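Local coordinates for DBF2 kinase activator protein MOB1 (Saccharomyces cerevisiae, PDB 2HJN), which binds the protein kinase DBF2 as its activator subunit, enabling its phosphorylation and activation by CDC15 in the mitotic exit network, at residues D74-L79 against E163-R168; N88-L93 against R179-I184; Y94-E99 against N190-L195. All coordinates share one frame; numbering follows the deposited sequence.

Contact 1: residues D74-L79 against E163-R168; sequences DENEWL and EGFIQR
The backbones come nearest at Asn76 and Ile166, whose CA atoms lie 7.0 Å apart just inside the first turns of two helices. Ile166 is the residue on which Glu75, Asn76 and Leu79 all converge. Its CG1 stands beside the backbone N (chi1 -68°), and CD1 beyond it lies 3.6 Å from OD1 of Asn76. The extended chain of Glu75 crosses Ile166 at about a right angle and brings its carboxylate OE2 against the same methyl. Leu79 closes the next turn, with its CD1 3.9 Å from CG1 of Ile166. Phe165 meets Asn76 differently: the two side chains slide past each other in opposite directions, amide and ring planes 67° apart. OD1 of Asn76 sits near the ring plane, 3.6 Å from CD2 of Phe165, so a C-H edge rather than a face meets the oxygen. Phe153 and Phe161 extend the aromatic packing around Phe165. Asp74 N-caps the first helix: its OD1 accepts from N of Glu77 at 3.2 Å, met from above the carboxylate plane. Gly164 holds the N-cap position of the other helix. The contact therefore joins the starts of two long helices, 75-97 and 165-187, within the helical Mob1/phocein fold.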
ATOM      1  N   ASP A  74       3.661   5.961  30.264  1.00 32.10           N
ATOM      2  CA  ASP A  74       2.936   7.214  30.268  1.00 31.65           C
ATOM      3  C   ASP A  74       1.803   7.191  29.214  1.00 30.75           C
ATOM      4  O   ASP A  74       2.041   6.812  28.054  1.00 29.73           O
ATOM      5  CB  ASP A  74       3.899   8.394  30.049  1.00 32.20           C
ATOM      6  CG  ASP A  74       3.168   9.737  30.014  1.00 35.74           C
ATOM      7  OD1 ASP A  74       3.232  10.435  28.964  1.00 36.26           O
ATOM      8  OD2 ASP A  74       2.487  10.065  31.023  1.00 37.18           O
ATOM      9  N   GLU A  75       0.598   7.577  29.637  1.00 29.46           N
ATOM     10  CA  GLU A  75      -0.612   7.548  28.812  1.00 30.24           C
ATOM     11  C   GLU A  75      -0.554   8.456  27.568  1.00 29.58           C
ATOM     12  O   GLU A  75      -0.909   8.018  26.460  1.00 27.99           O
ATOM     13  CB  GLU A  75      -1.860   7.873  29.659  1.00 30.37           C
ATOM     14  CG  GLU A  75      -3.152   7.965  28.855  1.00 31.91           C
ATOM     15  CD  GLU A  75      -4.424   7.971  29.705  1.00 32.72           C
ATOM     16  OE1 GLU A  75      -5.228   7.021  29.611  1.00 39.12           O
ATOM     17  OE2 GLU A  75      -4.662   8.943  30.435  1.00 37.56           O
ATOM     18  N   ASN A  76      -0.146   9.718  27.772  1.00 28.67           N
ATOM     19  CA  ASN A  76       0.161  10.672  26.672  1.00 28.26           C
ATOM     20  C   ASN A  76       1.146  10.131  25.646  1.00 27.33           C
ATOM     21  O   ASN A  76       0.940  10.315  24.433  1.00 26.55           O
ATOM     22  CB  ASN A  76       0.723  11.982  27.228  1.00 28.06           C
ATOM     23  CG  ASN A  76      -0.328  12.823  27.914  1.00 30.34           C
ATOM     24  OD1 ASN A  76      -1.534  12.549  27.821  1.00 31.43           O
ATOM     25  ND2 ASN A  76       0.125  13.862  28.627  1.00 33.63           N
ATOM     26  N   GLU A  77       2.233   9.496  26.121  1.00 26.54           N
ATOM     27  CA  GLU A  77       3.201   8.925  25.205  1.00 26.55           C
ATOM     28  C   GLU A  77       2.631   7.778  24.373  1.00 25.39           C
ATOM     29  O   GLU A  77       2.832   7.727  23.151  1.00 24.20           O
ATOM     30  CB  GLU A  77       4.471   8.476  25.910  1.00 28.09           C
ATOM     31  CG  GLU A  77       5.650   9.279  25.484  1.00 32.09           C
ATOM     32  CD  GLU A  77       6.901   8.918  26.238  1.00 39.67           C
ATOM     33  OE1 GLU A  77       7.526   7.866  25.916  1.00 37.89           O
ATOM     34  OE2 GLU A  77       7.252   9.711  27.154  1.00 45.35           O
ATOM     35  N   TRP A  78       1.953   6.866  25.068  1.00 23.09           N
ATOM     36  CA  TRP A  78       1.259   5.734  24.481  1.00 22.55           C
ATOM     37  C   TRP A  78       0.245   6.222  23.420  1.00 21.78           C
ATOM     38  O   TRP A  78       0.237   5.739  22.280  1.00 21.50           O
ATOM     39  CB  TRP A  78       0.573   4.953  25.614  1.00 21.64           C
ATOM     40  CG  TRP A  78      -0.110   3.672  25.219  1.00 21.24           C
ATOM     41  CD1 TRP A  78      -1.447   3.437  25.203  1.00 17.60           C
ATOM     42  CD2 TRP A  78       0.524   2.461  24.790  1.00 20.39           C
ATOM     43  NE1 TRP A  78      -1.691   2.144  24.806  1.00 21.27           N
ATOM     44  CE2 TRP A  78      -0.502   1.522  24.548  1.00 20.35           C
ATOM     45  CE3 TRP A  78       1.856   2.080  24.601  1.00 20.57           C
ATOM     46  CZ2 TRP A  78      -0.244   0.224  24.110  1.00 21.94           C
ATOM     47  CZ3 TRP A  78       2.124   0.780  24.175  1.00 20.90           C
ATOM     48  CH2 TRP A  78       1.080  -0.124  23.923  1.00 21.43           C
ATOM     49  N   LEU A  79      -0.576   7.205  23.771  1.00 20.89           N
ATOM     50  CA  LEU A  79      -1.534   7.760  22.802  1.00 20.66           C
ATOM     51  C   LEU A  79      -0.864   8.524  21.619  1.00 20.59           C
ATOM     52  O   LEU A  79      -1.281   8.345  20.464  1.00 20.20           O
ATOM     53  CB  LEU A  79      -2.606   8.587  23.494  1.00 21.50           C
ATOM     54  CG  LEU A  79      -3.432   7.958  24.640  1.00 23.05           C
ATOM     55  CD1 LEU A  79      -4.786   8.641  24.806  1.00 21.47           C
ATOM     56  CD2 LEU A  79      -3.576   6.462  24.595  1.00 22.93           C
ATOM     57  N   GLU A 163      -1.240  20.790  28.747  1.00 28.86           N
ATOM     58  CA  GLU A 163      -2.428  20.408  29.492  1.00 29.79           C
ATOM     59  C   GLU A 163      -3.528  20.256  28.483  1.00 28.65           C
ATOM     60  O   GLU A 163      -3.598  21.036  27.525  1.00 29.38           O
ATOM     61  CB  GLU A 163      -2.813  21.450  30.578  1.00 30.28           C
ATOM     62  CG  GLU A 163      -1.900  21.402  31.817  1.00 31.65           C
ATOM     63  CD  GLU A 163      -2.401  22.267  32.991  1.00 32.55           C
ATOM     64  OE1 GLU A 163      -3.443  21.883  33.604  1.00 32.99           O
ATOM     65  OE2 GLU A 163      -1.734  23.304  33.281  1.00 28.81           O
ATOM     66  N   GLY A 164      -4.380  19.256  28.713  1.00 28.39           N
ATOM     67  CA  GLY A 164      -5.516  18.929  27.848  1.00 27.82           C
ATOM     68  C   GLY A 164      -5.128  18.124  26.603  1.00 26.82           C
ATOM     69  O   GLY A 164      -5.947  17.941  25.703  1.00 26.85           O
ATOM     70  N   PHE A 165      -3.880  17.674  26.544  1.00 25.24           N
ATOM     71  CA  PHE A 165      -3.359  16.947  25.372  1.00 23.87           C
ATOM     72  C   PHE A 165      -4.366  15.960  24.794  1.00 23.79           C
ATOM     73  O   PHE A 165      -4.660  16.031  23.626  1.00 23.82           O
ATOM     74  CB  PHE A 165      -2.041  16.248  25.696  1.00 22.90           C
ATOM     75  CG  PHE A 165      -1.431  15.475  24.522  1.00 22.05           C
ATOM     76  CD1 PHE A 165      -0.891  16.150  23.404  1.00 19.16           C
ATOM     77  CD2 PHE A 165      -1.355  14.092  24.569  1.00 19.51           C
ATOM     78  CE1 PHE A 165      -0.321  15.445  22.344  1.00 19.91           C
ATOM     79  CE2 PHE A 165      -0.775  13.371  23.509  1.00 20.18           C
ATOM     80  CZ  PHE A 165      -0.260  14.039  22.411  1.00 18.44           C
ATOM     81  N   ILE A 166      -4.899  15.046  25.607  1.00 25.15           N
ATOM     82  CA  ILE A 166      -5.784  14.000  25.069  1.00 25.88           C
ATOM     83  C   ILE A 166      -7.066  14.585  24.465  1.00 26.01           C
ATOM     84  O   ILE A 166      -7.500  14.193  23.392  1.00 25.62           O
ATOM     85  CB  ILE A 166      -6.111  12.962  26.116  1.00 25.54           C
ATOM     86  CG1 ILE A 166      -4.860  12.187  26.439  1.00 25.32           C
ATOM     87  CG2 ILE A 166      -7.092  11.957  25.575  1.00 26.04           C
ATOM     88  CD1 ILE A 166      -4.922  11.488  27.767  1.00 29.30           C
ATOM     89  N   GLN A 167      -7.643  15.571  25.137  1.00 26.10           N
ATOM     90  CA  GLN A 167      -8.936  16.118  24.722  1.00 25.50           C
ATOM     91  C   GLN A 167      -8.815  17.119  23.607  1.00 24.39           C
ATOM     92  O   GLN A 167      -9.679  17.179  22.720  1.00 23.54           O
ATOM     93  CB  GLN A 167      -9.620  16.811  25.920  1.00 27.53           C
ATOM     94  CG  GLN A 167      -9.815  15.886  27.163  1.00 32.02           C
ATOM     95  CD  GLN A 167      -8.514  15.503  27.863  1.00 38.74           C
ATOM     96  OE1 GLN A 167      -7.580  16.320  28.016  1.00 40.89           O
ATOM     97  NE2 GLN A 167      -8.446  14.245  28.301  1.00 42.70           N
ATOM     98  N   ARG A 168      -7.764  17.931  23.662  1.00 22.15           N
ATOM     99  CA  ARG A 168      -7.596  19.055  22.746  1.00 21.78           C
ATOM    100  C   ARG A 168      -6.766  18.720  21.503  1.00 21.27           C
ATOM    101  O   ARG A 168      -6.837  19.433  20.503  1.00 20.93           O
ATOM    102  CB  ARG A 168      -6.941  20.203  23.465  1.00 22.71           C
TER

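Contact 2: residues N88-L93 against R179-I184; sequences NQINML and RVYAHI. With ZN (zinc ion), chain B; SO4 (sulfate ion), chain C.
The hydroxyl OH of Tyr181 and OE1 of Gln89, one from each segment, both hydrogen-bond to OG of Ser204 on helix 198-214, which bridges the two helices at one polar atom. The segments run roughly parallel, with 27° between their axes, and the closest direct contacts between them are between carbon atoms. Ile90 carries most of it. Its CG1 lies over one face of the Tyr181 ring, 4.0 Å from the centroid and 28° off the ring normal, a CH-pi contact, while its CD1 reaches CE2 of Tyr181 at 3.6 Å. The other branch, CG2, is anti to the backbone N and turned to Val180, where it meets CG1 at 3.4 Å, tighter than usual van der Waals contact. An alanine here would probably leave that face of Tyr181 without its CH-pi partner and open a gap beside Val180. One turn on, Leu93 approaches the Tyr181 ring obliquely, its CD1 4.3 Å from CE1, and its CB lies 4.4 Å from CD1 of Ile184. On another side of helix 179-184, His183 binds the zinc ion through NE2 at 2.1 Å, together with Cys101, Cys106 and His188, and its ND1 is hydrogen-bonded to O of Ile110. Arg179 holds a sulfate, probably from the crystallisation liquor, which NH2 of Arg175 also binds, through NH1 to O4 at 2.9 Å and through NH2 to O2. Hydrocarbon and ring thus pack directly, polar ends join through Ser204, and zinc-bound His183 and sulfate-bound Arg179 take no part in the packing.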
ATOM      1  N   ASN A  88      -0.098   6.705   9.807  1.00 11.89           N
ATOM      2  CA  ASN A  88       0.740   6.034   8.817  1.00 12.57           C
ATOM      3  C   ASN A  88       0.033   4.845   8.113  1.00 11.65           C
ATOM      4  O   ASN A  88       0.227   4.629   6.915  1.00  8.71           O
ATOM      5  CB  ASN A  88       2.126   5.600   9.443  1.00 12.46           C
ATOM      6  CG  ASN A  88       3.184   6.719   9.483  1.00 14.98           C
ATOM      7  OD1 ASN A  88       3.162   7.662   8.709  1.00 14.44           O
ATOM      8  ND2 ASN A  88       4.186   6.548  10.372  1.00 13.84           N
ATOM      9  N   GLN A  89      -0.788   4.081   8.842  1.00 12.20           N
ATOM     10  CA  GLN A  89      -1.620   3.027   8.217  1.00 14.74           C
ATOM     11  C   GLN A  89      -2.632   3.629   7.214  1.00 13.66           C
ATOM     12  O   GLN A  89      -2.866   3.070   6.110  1.00 13.31           O
ATOM     13  CB  GLN A  89      -2.329   2.182   9.324  1.00 13.36           C
ATOM     14  CG  GLN A  89      -1.298   1.405  10.214  1.00 18.08           C
ATOM     15  CD  GLN A  89      -1.920   0.701  11.387  1.00 21.44           C
ATOM     16  OE1 GLN A  89      -3.095   0.329  11.335  1.00 29.73           O
ATOM     17  NE2 GLN A  89      -1.132   0.500  12.477  1.00 28.63           N
ATOM     18  N   ILE A  90      -3.217   4.783   7.554  1.00 14.49           N
ATOM     19  CA  ILE A  90      -4.271   5.422   6.678  1.00 12.71           C
ATOM     20  C   ILE A  90      -3.587   6.024   5.432  1.00 12.80           C
ATOM     21  O   ILE A  90      -4.054   5.867   4.314  1.00 12.31           O
ATOM     22  CB  ILE A  90      -5.069   6.488   7.455  1.00 11.72           C
ATOM     23  CG1 ILE A  90      -6.004   5.842   8.466  1.00 16.01           C
ATOM     24  CG2 ILE A  90      -5.899   7.350   6.504  1.00 15.68           C
ATOM     25  CD1 ILE A  90      -6.476   6.872   9.604  1.00 14.98           C
ATOM     26  N   ASN A  91      -2.430   6.644   5.642  1.00 12.44           N
ATOM     27  CA  ASN A  91      -1.551   7.069   4.557  1.00 13.19           C
ATOM     28  C   ASN A  91      -1.196   5.930   3.572  1.00 13.73           C
ATOM     29  O   ASN A  91      -1.305   6.123   2.340  1.00 15.32           O
ATOM     30  CB  ASN A  91      -0.236   7.700   5.113  1.00 10.29           C
ATOM     31  CG  ASN A  91       0.605   8.298   4.018  1.00 12.96           C
ATOM     32  OD1 ASN A  91       0.176   9.263   3.342  1.00 13.07           O
ATOM     33  ND2 ASN A  91       1.804   7.736   3.800  1.00 11.98           N
HETATM   34  N   MSE A  92      -0.803   4.762   4.099  1.00 14.03           N
HETATM   35  CA  MSE A  92      -0.474   3.605   3.246  1.00 14.20           C
HETATM   36  C   MSE A  92      -1.716   3.090   2.509  1.00 13.20           C
HETATM   37  O   MSE A  92      -1.662   2.809   1.293  1.00 11.75           O
HETATM   38  CB  MSE A  92       0.225   2.487   4.065  1.00 16.08           C
HETATM   39  CG  MSE A  92       0.472   1.158   3.247  1.00 14.73           C
HETATM   40 SE   MSE A  92      -1.130   0.023   3.175  1.00 20.80          SE
HETATM   41  CE  MSE A  92      -1.091  -0.407   5.076  1.00 20.94           C
ATOM     42  N   LEU A  93      -2.847   3.038   3.206  1.00 12.19           N
ATOM     43  CA  LEU A  93      -4.105   2.566   2.601  1.00 12.01           C
ATOM     44  C   LEU A  93      -4.679   3.546   1.549  1.00 12.05           C
ATOM     45  O   LEU A  93      -5.075   3.128   0.469  1.00 12.77           O
ATOM     46  CB  LEU A  93      -5.119   2.225   3.687  1.00 13.67           C
ATOM     47  CG  LEU A  93      -4.829   0.953   4.529  1.00 11.98           C
ATOM     48  CD1 LEU A  93      -5.638   1.035   5.812  1.00 16.26           C
ATOM     49  CD2 LEU A  93      -5.126  -0.379   3.795  1.00 14.18           C
ATOM     50  N   ARG A 179     -13.082   9.778   9.475  1.00 14.67           N
ATOM     51  CA  ARG A 179     -13.747  10.192   8.222  1.00 15.04           C
ATOM     52  C   ARG A 179     -13.026   9.659   6.951  1.00 14.49           C
ATOM     53  O   ARG A 179     -13.669   9.460   5.928  1.00 14.43           O
ATOM     54  CB  ARG A 179     -13.823  11.743   8.137  1.00 15.08           C
ATOM     55  CG  ARG A 179     -14.713  12.348   9.283  1.00 16.19           C
ATOM     56  CD  ARG A 179     -14.749  13.856   9.460  1.00 17.44           C
ATOM     57  NE  ARG A 179     -15.429  14.092  10.732  1.00 17.56           N
ATOM     58  CZ  ARG A 179     -15.222  15.111  11.551  1.00 19.15           C
ATOM     59  NH1 ARG A 179     -14.351  16.042  11.242  1.00 17.42           N
ATOM     60  NH2 ARG A 179     -15.920  15.193  12.696  1.00 18.26           N
ATOM     61  N   VAL A 180     -11.696   9.489   7.023  1.00 13.51           N
ATOM     62  CA  VAL A 180     -10.905   8.921   5.884  1.00 13.21           C
ATOM     63  C   VAL A 180     -11.228   7.444   5.738  1.00 13.14           C
ATOM     64  O   VAL A 180     -11.469   6.966   4.620  1.00 13.81           O
ATOM     65  CB  VAL A 180      -9.378   9.131   6.057  1.00 13.95           C
ATOM     66  CG1 VAL A 180      -8.634   8.588   4.820  1.00 14.16           C
ATOM     67  CG2 VAL A 180      -9.053  10.663   6.282  1.00 11.65           C
ATOM     68  N   TYR A 181     -11.263   6.711   6.849  1.00 13.83           N
ATOM     69  CA  TYR A 181     -11.714   5.293   6.783  1.00 15.51           C
ATOM     70  C   TYR A 181     -13.121   5.208   6.198  1.00 14.03           C
ATOM     71  O   TYR A 181     -13.398   4.314   5.374  1.00 13.42           O
ATOM     72  CB  TYR A 181     -11.760   4.627   8.179  1.00 16.27           C
ATOM     73  CG  TYR A 181     -10.445   4.082   8.694  1.00 17.90           C
ATOM     74  CD1 TYR A 181      -9.805   3.016   8.070  1.00 17.21           C
ATOM     75  CD2 TYR A 181      -9.870   4.621   9.849  1.00 18.76           C
ATOM     76  CE1 TYR A 181      -8.601   2.519   8.592  1.00 19.95           C
ATOM     77  CE2 TYR A 181      -8.705   4.143  10.358  1.00 20.38           C
ATOM     78  CZ  TYR A 181      -8.075   3.089   9.734  1.00 15.40           C
ATOM     79  OH  TYR A 181      -6.941   2.638  10.309  1.00 20.03           O
ATOM     80  N   ALA A 182     -13.989   6.142   6.601  1.00 12.50           N
ATOM     81  CA  ALA A 182     -15.388   6.100   6.122  1.00 12.94           C
ATOM     82  C   ALA A 182     -15.466   6.257   4.595  1.00 12.12           C
ATOM     83  O   ALA A 182     -16.241   5.549   3.911  1.00 12.63           O
ATOM     84  CB  ALA A 182     -16.282   7.149   6.843  1.00 13.15           C
ATOM     85  N   HIS A 183     -14.697   7.198   4.045  1.00 11.59           N
ATOM     86  CA  HIS A 183     -14.695   7.377   2.573  1.00 10.20           C
ATOM     87  C   HIS A 183     -14.169   6.119   1.831  1.00 10.52           C
ATOM     88  O   HIS A 183     -14.696   5.740   0.765  1.00  9.68           O
ATOM     89  CB  HIS A 183     -13.896   8.634   2.158  1.00  9.37           C
ATOM     90  CG  HIS A 183     -13.988   8.921   0.692  1.00 11.64           C
ATOM     91  ND1 HIS A 183     -15.172   9.274   0.074  1.00 10.50           N
ATOM     92  CD2 HIS A 183     -13.078   8.750  -0.299  1.00 13.07           C
ATOM     93  CE1 HIS A 183     -14.976   9.348  -1.230  1.00 13.95           C
ATOM     94  NE2 HIS A 183     -13.713   9.032  -1.483  1.00 12.84           N
ATOM     95  N   ILE A 184     -13.098   5.512   2.360  1.00 11.49           N
ATOM     96  CA  ILE A 184     -12.490   4.323   1.737  1.00 13.35           C
ATOM     97  C   ILE A 184     -13.489   3.181   1.640  1.00 13.02           C
ATOM     98  O   ILE A 184     -13.669   2.595   0.581  1.00 13.42           O
ATOM     99  CB  ILE A 184     -11.153   3.812   2.481  1.00 12.78           C
ATOM    100  CG1 ILE A 184      -9.987   4.781   2.308  1.00 14.20           C
ATOM    101  CG2 ILE A 184     -10.603   2.490   1.876  1.00 12.38           C
ATOM    102  CD1 ILE A 184      -8.880   4.573   3.336  1.00 12.42           C
TER
HETATM  103 ZN    ZN B 315     -12.949   8.938  -3.478  1.00 15.36          ZN
HETATM  104  S   SO4 C 316     -14.026  18.376  14.362  1.00 34.19           S
HETATM  105  O1  SO4 C 316     -13.096  17.944  15.412  1.00 36.56           O
HETATM  106  O2  SO4 C 316     -15.242  17.560  14.524  1.00 35.14           O
HETATM  107  O3  SO4 C 316     -14.257  19.810  14.376  1.00 36.77           O
HETATM  108  O4  SO4 C 316     -13.536  18.163  13.012  1.00 37.16           O

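Contact 3: residues Y94-E99 against N190-L195; sequences YGSITE and NEILEL
Ile97 presses its CG2 methyl against the side of Glu191, meeting CB at 3.7 Å, and the two side chains cross at about a right angle. The same methyl lies 3.8 Å from CD1 of Ile192 and 4.2 Å from CD1 of Leu195, so one branch touches three residues of segment 190-195. The first torsion sets the two branches: CG1 of Ile97 lies between the backbone N and the carbonyl carbon (chi1 51°), which turns CG2 to the side anti to the carbonyl carbon. Separately, CD1 of Ile97 lies over the centre of the Tyr94 ring, 4.2 Å above its plane. Ser96 adds two contacts of mixed polarity. Its OG meets CD1 of Ile192 at 3.6 Å while being hydrogen-bonded to O of Leu93 in the preceding turn, and its carbonyl O approaches CD1 of Leu195 at 3.5 Å. Glu191 supplies only aliphatic CB to Ile97; its chain bends at chi2 (129°), and its carboxylate OE1 is hydrogen-bonded to ND1 of His188. Because His188 is a zinc ligand, Glu191 acts as a second-shell residue that would help fix the imidazole and probably make it more electron-rich. Both segments also face the second subunit, whose His30 is hydrogen-bonded through its backbone N to Glu99 and through NE2 to Glu194. The contact brings the C-terminal part of helix 75-97 against the short helix 189-194, with Ile192 also resting on Ile184 of helix 165-187 and on Leu201 of helix 198-214.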
ATOM      1  N   TYR A  94      -4.676   4.854   1.823  1.00 12.56           N
ATOM      2  CA  TYR A  94      -5.118   5.838   0.775  1.00 12.30           C
ATOM      3  C   TYR A  94      -4.191   5.865  -0.396  1.00 11.85           C
ATOM      4  O   TYR A  94      -4.607   5.939  -1.563  1.00 13.68           O
ATOM      5  CB  TYR A  94      -5.361   7.249   1.354  1.00 11.48           C
ATOM      6  CG  TYR A  94      -6.615   7.886   0.822  1.00 12.82           C
ATOM      7  CD1 TYR A  94      -7.798   7.841   1.548  1.00 12.41           C
ATOM      8  CD2 TYR A  94      -6.638   8.508  -0.421  1.00 11.96           C
ATOM      9  CE1 TYR A  94      -8.970   8.396   1.048  1.00 14.22           C
ATOM     10  CE2 TYR A  94      -7.832   9.103  -0.940  1.00 13.58           C
ATOM     11  CZ  TYR A  94      -8.980   9.033  -0.194  1.00 12.16           C
ATOM     12  OH  TYR A  94     -10.135   9.598  -0.654  1.00 12.64           O
ATOM     13  N   GLY A  95      -2.929   5.729  -0.112  1.00 13.07           N
ATOM     14  CA  GLY A  95      -1.909   5.702  -1.134  1.00 14.43           C
ATOM     15  C   GLY A  95      -2.087   4.561  -2.093  1.00 14.79           C
ATOM     16  O   GLY A  95      -1.737   4.686  -3.244  1.00 15.96           O
ATOM     17  N   SER A  96      -2.575   3.418  -1.622  1.00 13.38           N
ATOM     18  CA  SER A  96      -2.765   2.263  -2.501  1.00 12.80           C
ATOM     19  C   SER A  96      -3.856   2.480  -3.572  1.00 14.06           C
ATOM     20  O   SER A  96      -3.796   1.924  -4.689  1.00 13.45           O
ATOM     21  CB  SER A  96      -3.051   0.987  -1.675  1.00 12.91           C
ATOM     22  OG  SER A  96      -4.396   0.949  -1.228  1.00 14.06           O
ATOM     23  N   ILE A  97      -4.840   3.310  -3.245  1.00 13.57           N
ATOM     24  CA  ILE A  97      -5.971   3.516  -4.157  1.00 13.63           C
ATOM     25  C   ILE A  97      -6.085   4.946  -4.710  1.00 13.36           C
ATOM     26  O   ILE A  97      -7.090   5.286  -5.356  1.00 12.68           O
ATOM     27  CB  ILE A  97      -7.319   3.008  -3.552  1.00 14.09           C
ATOM     28  CG1 ILE A  97      -7.560   3.556  -2.130  1.00 15.57           C
ATOM     29  CG2 ILE A  97      -7.307   1.504  -3.514  1.00 12.91           C
ATOM     30  CD1 ILE A  97      -8.247   4.894  -2.066  1.00 20.36           C
ATOM     31  N   THR A  98      -5.060   5.761  -4.450  1.00 12.37           N
ATOM     32  CA  THR A  98      -5.161   7.212  -4.699  1.00 14.39           C
ATOM     33  C   THR A  98      -5.509   7.609  -6.157  1.00 14.10           C
ATOM     34  O   THR A  98      -6.198   8.654  -6.408  1.00 14.73           O
ATOM     35  CB  THR A  98      -3.858   7.946  -4.281  1.00 13.89           C
ATOM     36  OG1 THR A  98      -4.068   9.346  -4.423  1.00 18.38           O
ATOM     37  CG2 THR A  98      -2.648   7.545  -5.190  1.00 15.15           C
ATOM     38  N   GLU A  99      -5.046   6.803  -7.108  1.00 14.82           N
ATOM     39  CA  GLU A  99      -5.362   7.077  -8.521  1.00 17.86           C
ATOM     40  C   GLU A  99      -6.833   6.861  -8.866  1.00 17.35           C
ATOM     41  O   GLU A  99      -7.254   7.271  -9.931  1.00 17.44           O
ATOM     42  CB  GLU A  99      -4.483   6.272  -9.498  1.00 17.72           C
ATOM     43  CG  GLU A  99      -3.009   6.633  -9.523  1.00 22.69           C
ATOM     44  CD  GLU A  99      -2.227   5.779 -10.557  1.00 22.70           C
ATOM     45  OE1 GLU A  99      -2.481   5.889 -11.765  1.00 30.82           O
ATOM     46  OE2 GLU A  99      -1.391   4.973 -10.155  1.00 27.26           O
ATOM     47  N   ASN A 190     -14.054  -1.784  -3.492  1.00 14.53           N
ATOM     48  CA  ASN A 190     -13.782  -2.666  -4.665  1.00 18.91           C
ATOM     49  C   ASN A 190     -12.323  -2.676  -5.118  1.00 17.30           C
ATOM     50  O   ASN A 190     -11.823  -3.679  -5.619  1.00 18.20           O
ATOM     51  CB  ASN A 190     -14.689  -2.400  -5.899  1.00 20.25           C
ATOM     52  CG  ASN A 190     -14.966  -0.895  -6.189  1.00 28.56           C
ATOM     53  OD1 ASN A 190     -15.910  -0.591  -6.937  1.00 37.90           O
ATOM     54  ND2 ASN A 190     -14.165   0.037  -5.618  1.00 32.91           N
ATOM     55  N   GLU A 191     -11.656  -1.551  -4.912  1.00 16.31           N
ATOM     56  CA  GLU A 191     -10.278  -1.360  -5.402  1.00 16.65           C
ATOM     57  C   GLU A 191      -9.321  -1.948  -4.381  1.00 14.23           C
ATOM     58  O   GLU A 191      -8.323  -2.522  -4.726  1.00 13.92           O
ATOM     59  CB  GLU A 191     -10.030   0.125  -5.671  1.00 16.51           C
ATOM     60  CG  GLU A 191     -10.720   0.644  -6.984  1.00 21.70           C
ATOM     61  CD  GLU A 191     -11.566   1.902  -6.781  1.00 28.04           C
ATOM     62  OE1 GLU A 191     -11.620   2.436  -5.665  1.00 31.21           O
ATOM     63  OE2 GLU A 191     -12.195   2.377  -7.748  1.00 32.73           O
ATOM     64  N   ILE A 192      -9.679  -1.832  -3.119  1.00 14.32           N
ATOM     65  CA  ILE A 192      -8.931  -2.398  -2.019  1.00 14.01           C
ATOM     66  C   ILE A 192      -8.909  -3.946  -2.211  1.00 15.28           C
ATOM     67  O   ILE A 192      -7.868  -4.605  -2.099  1.00 13.65           O
ATOM     68  CB  ILE A 192      -9.575  -1.938  -0.655  1.00 14.15           C
ATOM     69  CG1 ILE A 192      -9.201  -0.458  -0.292  1.00 10.44           C
ATOM     70  CG2 ILE A 192      -9.302  -2.967   0.536  1.00 13.58           C
ATOM     71  CD1 ILE A 192      -7.657  -0.266  -0.190  1.00 12.65           C
ATOM     72  N   LEU A 193     -10.078  -4.485  -2.525  1.00 16.09           N
ATOM     73  CA  LEU A 193     -10.281  -5.912  -2.844  1.00 19.38           C
ATOM     74  C   LEU A 193      -9.475  -6.398  -4.056  1.00 18.02           C
ATOM     75  O   LEU A 193      -8.821  -7.455  -4.004  1.00 19.22           O
ATOM     76  CB  LEU A 193     -11.807  -6.132  -3.090  1.00 19.92           C
ATOM     77  CG  LEU A 193     -12.490  -7.482  -2.868  1.00 23.47           C
ATOM     78  CD1 LEU A 193     -12.203  -8.004  -1.498  1.00 24.61           C
ATOM     79  CD2 LEU A 193     -14.013  -7.343  -3.069  1.00 22.91           C
ATOM     80  N   GLU A 194      -9.545  -5.664  -5.165  1.00 18.53           N
ATOM     81  CA  GLU A 194      -8.649  -5.899  -6.346  1.00 20.48           C
ATOM     82  C   GLU A 194      -7.143  -6.091  -5.979  1.00 18.64           C
ATOM     83  O   GLU A 194      -6.429  -6.893  -6.612  1.00 18.21           O
ATOM     84  CB  GLU A 194      -8.800  -4.722  -7.312  1.00 21.09           C
ATOM     85  CG  GLU A 194      -8.109  -4.828  -8.672  1.00 26.65           C
ATOM     86  CD  GLU A 194      -7.713  -3.439  -9.299  1.00 28.55           C
ATOM     87  OE1 GLU A 194      -6.611  -3.421  -9.915  1.00 34.19           O
ATOM     88  OE2 GLU A 194      -8.479  -2.391  -9.190  1.00 33.40           O
ATOM     89  N   LEU A 195      -6.682  -5.350  -4.965  1.00 15.89           N
ATOM     90  CA  LEU A 195      -5.279  -5.366  -4.541  1.00 15.94           C
ATOM     91  C   LEU A 195      -5.040  -6.319  -3.355  1.00 15.44           C
ATOM     92  O   LEU A 195      -3.929  -6.397  -2.805  1.00 15.23           O
ATOM     93  CB  LEU A 195      -4.841  -3.941  -4.201  1.00 16.07           C
ATOM     94  CG  LEU A 195      -4.805  -2.903  -5.342  1.00 17.18           C
ATOM     95  CD1 LEU A 195      -4.599  -1.492  -4.794  1.00 15.41           C
ATOM     96  CD2 LEU A 195      -3.715  -3.299  -6.374  1.00 15.10           C
TER

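From the N terminus, the first segments of all three contacts, 74-79, 88-93 and 94-99, lie on or at the ends of helix 75-97. Their partners follow in the same order: 163-168 at the start of helix 165-187, 179-184 farther along it, then 190-195 around helix 189-194. Contacts 1, 2 and 3 close loops of 83, 85 and 90 intervening residues, and every pair crosses; none nests. Contacts 1 and 2 tie the same two helices at points whose centres are 22 Å apart. Contact 3 lies across the chain's centre from contact 1. It touches contact 2 where Tyr94 packs on Val180, His183 and Ile184 and Ile192 on Ile184, next to the zinc site; both also touch the second subunit.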